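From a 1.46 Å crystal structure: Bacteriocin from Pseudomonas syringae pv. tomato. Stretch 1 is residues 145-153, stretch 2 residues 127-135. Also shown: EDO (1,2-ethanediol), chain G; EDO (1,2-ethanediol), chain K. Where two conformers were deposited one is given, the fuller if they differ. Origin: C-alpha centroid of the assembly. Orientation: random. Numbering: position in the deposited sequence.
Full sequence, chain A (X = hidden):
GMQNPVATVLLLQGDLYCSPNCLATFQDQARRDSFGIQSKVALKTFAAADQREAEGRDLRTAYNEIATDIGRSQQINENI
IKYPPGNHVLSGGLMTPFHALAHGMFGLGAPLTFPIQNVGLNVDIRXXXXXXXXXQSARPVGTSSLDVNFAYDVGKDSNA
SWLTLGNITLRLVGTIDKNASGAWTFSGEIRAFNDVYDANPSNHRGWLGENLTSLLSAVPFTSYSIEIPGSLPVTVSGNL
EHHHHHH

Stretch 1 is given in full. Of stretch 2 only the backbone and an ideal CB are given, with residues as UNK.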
# COMPACT_ATOMS: atom_id res chain seq x y z
N SER A 145 5.23 27.86 16.65
CA SER A 145 5.53 26.65 15.93
C SER A 145 4.84 25.42 16.56
O SER A 145 4.59 25.37 17.80
CB SER A 145 7.05 26.51 15.93
OG SER A 145 7.47 25.93 17.14
N LEU A 146 4.57 24.43 15.72
CA LEU A 146 3.95 23.14 16.16
C LEU A 146 4.73 22.02 15.46
O LEU A 146 4.94 22.08 14.26
CB LEU A 146 2.53 23.06 15.66
CG LEU A 146 1.76 21.76 15.96
CD1 LEU A 146 1.37 21.87 17.41
CD2 LEU A 146 0.53 21.58 15.14
N ASP A 147 5.08 20.97 16.18
CA ASP A 147 5.74 19.84 15.56
C ASP A 147 5.44 18.66 16.45
O ASP A 147 6.19 18.42 17.40
CB ASP A 147 7.24 20.14 15.37
CG ASP A 147 7.96 19.23 14.38
OD1 ASP A 147 7.32 18.24 13.95
OD2 ASP A 147 9.16 19.52 13.98
N VAL A 148 4.41 17.89 16.15
CA VAL A 148 4.05 16.79 16.99
C VAL A 148 3.71 15.57 16.17
O VAL A 148 3.41 15.67 14.97
CB VAL A 148 2.86 17.18 17.87
CG1 VAL A 148 3.23 18.38 18.74
CG2 VAL A 148 1.64 17.49 17.00
N ASN A 149 3.76 14.42 16.80
CA ASN A 149 3.50 13.17 16.11
C ASN A 149 2.31 12.46 16.75
O ASN A 149 1.96 12.71 17.92
CB ASN A 149 4.69 12.27 16.26
CG ASN A 149 6.01 12.93 15.95
OD1 ASN A 149 6.99 12.92 16.86
ND2 ASN A 149 6.08 13.55 14.84
N PHE A 150 1.61 11.70 15.93
CA PHE A 150 0.41 10.97 16.37
C PHE A 150 0.18 9.66 15.61
O PHE A 150 0.48 9.60 14.40
CB PHE A 150 -0.85 11.86 16.34
CG PHE A 150 -1.19 12.39 14.98
CD1 PHE A 150 -2.17 11.82 14.17
CD2 PHE A 150 -0.51 13.49 14.52
CE1 PHE A 150 -2.45 12.38 12.93
CE2 PHE A 150 -0.78 14.04 13.28
CZ PHE A 150 -1.74 13.48 12.47
N ALA A 151 -0.37 8.67 16.31
CA ALA A 151 -0.76 7.42 15.67
C ALA A 151 -1.98 7.65 14.85
O ALA A 151 -2.87 8.43 15.23
CB ALA A 151 -1.03 6.32 16.71
N TYR A 152 -2.07 6.92 13.75
CA TYR A 152 -3.20 7.06 12.87
C TYR A 152 -3.58 5.72 12.26
O TYR A 152 -2.77 5.06 11.67
CB TYR A 152 -2.87 8.03 11.74
CG TYR A 152 -4.06 8.57 10.97
CD1 TYR A 152 -4.88 9.57 11.53
CD2 TYR A 152 -4.37 8.10 9.71
CE1 TYR A 152 -5.95 10.07 10.81
CE2 TYR A 152 -5.42 8.60 9.00
CZ TYR A 152 -6.22 9.57 9.58
OH TYR A 152 -7.27 10.11 8.91
N ASP A 153 -4.86 5.40 12.37
CA ASP A 153 -5.42 4.17 11.79
C ASP A 153 -5.82 4.53 10.37
O ASP A 153 -6.83 5.23 10.08
CB ASP A 153 -6.59 3.71 12.63
CG ASP A 153 -7.21 2.40 12.14
OD1 ASP A 153 -7.12 2.09 10.93
OD2 ASP A 153 -7.74 1.68 13.00
N UNK A 127 -10.36 16.39 14.61
CA UNK A 127 -10.82 15.13 15.21
C UNK A 127 -9.80 14.34 16.01
O UNK A 127 -10.08 13.23 16.39
CB UNK A 127 -11.35 14.22 14.10
N UNK A 128 -8.62 14.94 16.30
CA UNK A 128 -7.49 14.25 16.98
C UNK A 128 -7.12 14.98 18.29
O UNK A 128 -6.34 15.93 18.29
CB UNK A 128 -6.27 14.18 16.06
N UNK A 129 -7.67 14.52 19.44
CA UNK A 129 -7.49 15.29 20.67
C UNK A 129 -6.07 15.54 21.12
O UNK A 129 -5.75 16.66 21.53
CB UNK A 129 -8.22 14.58 21.81
N UNK A 130 -5.18 14.55 21.07
CA UNK A 130 -3.83 14.86 21.54
C UNK A 130 -3.23 16.01 20.72
O UNK A 130 -2.49 16.80 21.29
CB UNK A 130 -2.94 13.62 21.46
N UNK A 131 -3.54 16.14 19.42
CA UNK A 131 -3.02 17.27 18.59
C UNK A 131 -3.74 18.58 18.89
O UNK A 131 -3.11 19.63 19.09
CB UNK A 131 -3.16 16.95 17.10
N UNK A 132 -5.06 18.52 18.99
CA UNK A 132 -5.83 19.73 19.33
C UNK A 132 -5.44 20.29 20.71
O UNK A 132 -5.40 21.52 20.87
CB UNK A 132 -7.33 19.42 19.30
N UNK A 133 -5.13 19.41 21.68
CA UNK A 133 -4.61 19.80 23.00
C UNK A 133 -3.32 20.63 22.88
O UNK A 133 -3.11 21.57 23.63
CB UNK A 133 -4.35 18.55 23.85
N UNK A 134 -2.44 20.23 21.95
CA UNK A 134 -1.14 20.93 21.79
C UNK A 134 -1.32 22.27 21.09
O UNK A 134 -0.71 23.29 21.49
CB UNK A 134 -0.16 20.07 21.00
N UNK A 135 -2.11 22.23 20.03
CA UNK A 135 -2.65 23.45 19.30
C UNK A 135 -3.12 24.50 20.28
O UNK A 135 -2.71 25.69 20.22
CB UNK A 135 -3.81 23.08 18.38
C1 EDO G . 7.33 21.28 20.00
O1 EDO G . 8.12 21.62 18.84
C2 EDO G . 5.98 20.66 19.75
O2 EDO G . 5.14 21.51 19.01
C1 EDO K . -8.04 8.82 13.55
O1 EDO K . -7.39 9.38 14.69
C2 EDO K . -7.27 7.55 13.13
O2 EDO K . -6.59 6.91 14.16

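Stretch 1 is a strand. Leu 146, Val 148 and Phe 150 point toward stretch 2, so the strand offers it an apolar row. The helix 129-135 runs nearly antiparallel to the strand, at 164°, with the axes 9.0 Å apart at closest approach.

Position 127 has phi/psi of -85/11, which many residues could adopt. Its ideal CB has nothing of stretch 1 within 5.5 Å, so stretch 1 sets no demand here. The residue is Gly 127.

Position 128 lies right before the helix, at the N-cap. Ser, Thr, Asp or Asn would be usual there. However, CA-to-CB points toward the strand, and the ideal CB is 5.1 Å from Phe 150 CD1. That gap leaves room for a longer apolar chain, such as Leu, Ile or Met. The residue is Ile 128, with chi1 m and chi2 t. Its extended arm brings CD1 to 3.3 Å from Phe 150 CE1, a tight contact oblique to the ring. The same CD1 lies 4.3 Å from Tyr 152 CD1, at the edge of the tyrosine ring.

Position 129 opens the helix with phi -58 and is out of reach of stretch 1. Pro, Glu or Ala would suit this first turn. The residue is Pro 129; its fixed phi fits the helix, and its missing N-H costs little this early.

Position 130 points toward the strand, but no atom of stretch 1 lies within 5.5 Å of its ideal CB. A polar residue is reasonable, and an acid suits the positive end of the helix dipole. The residue is Asp 130, which makes no contact with stretch 1.

Position 131 points toward the strand. The ideal CB is 4.8 Å from Val 148 CG2 and 5.1 Å from Phe 150 CD2. A medium apolar chain such as Val, Ile or Leu would suit. The residue is Val 131, chi1 t. Its CG2 reaches both neighbours, at 3.6 Å from Phe 150 CD2 and 4.1 Å from Val 148 CG2.

Positions 132 and 133 are helical and out of reach of stretch 1, which cannot choose between polar and apolar chains. They are Met 132 and Asn 133. The backbone bond from Met 132 N to Ile 128 O, 3.0 Å, helps hold the first turn.

Position 134 points toward the strand. Its ideal CB is 4.3 Å from Leu 146 CD1 and 4.4 Å from Val 148 CG1, so a compact apolar group such as Ala or Val fits readily. The residue is Val 134, chi1 t. Its CG1 packs 3.6 Å from Leu 146 CD1 and 3.8 Å from Val 148 CG1.

Position 135 points sideways, with its ideal CB 5.4 Å from Leu 146 CD1. Leu, Ile or Met could reach the leucine. The residue is Ile 135, whose CG1 lies 4.0 Å from Leu 146 CD2. No hydrogen bond joins the stretches; their contacts are apolar.

Stretch 2, residues 127-135: GIPDVMNVI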
# COMPACT_ATOMS: atom_id res chain seq x y z
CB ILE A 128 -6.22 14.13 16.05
CG1 ILE A 128 -6.61 13.32 14.81
CG2 ILE A 128 -5.04 13.48 16.78
CD1 ILE A 128 -5.50 13.11 13.83
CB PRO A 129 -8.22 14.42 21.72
CG PRO A 129 -9.27 13.74 20.94
CD PRO A 129 -8.61 13.40 19.64
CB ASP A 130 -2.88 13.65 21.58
CG ASP A 130 -3.24 12.63 22.67
OD1 ASP A 130 -4.13 12.88 23.53
OD2 ASP A 130 -2.62 11.55 22.67
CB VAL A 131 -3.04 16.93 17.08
CG1 VAL A 131 -2.76 18.16 16.22
CG2 VAL A 131 -2.05 15.80 16.78
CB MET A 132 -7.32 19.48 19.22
CG MET A 132 -7.72 19.35 17.77
SD MET A 132 -7.56 20.87 16.80
CE MET A 132 -8.91 21.86 17.47
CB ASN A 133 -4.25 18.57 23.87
CG ASN A 133 -5.42 18.03 24.66
OD1 ASN A 133 -6.57 18.45 24.45
ND2 ASN A 133 -5.14 17.06 25.55
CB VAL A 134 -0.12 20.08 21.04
CG1 VAL A 134 1.19 20.83 20.80
CG2 VAL A 134 0.13 18.83 21.84
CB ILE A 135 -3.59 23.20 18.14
CG1 ILE A 135 -2.84 22.40 17.06
CG2 ILE A 135 -3.96 24.50 17.48
CD1 ILE A 135 -3.73 21.97 15.95
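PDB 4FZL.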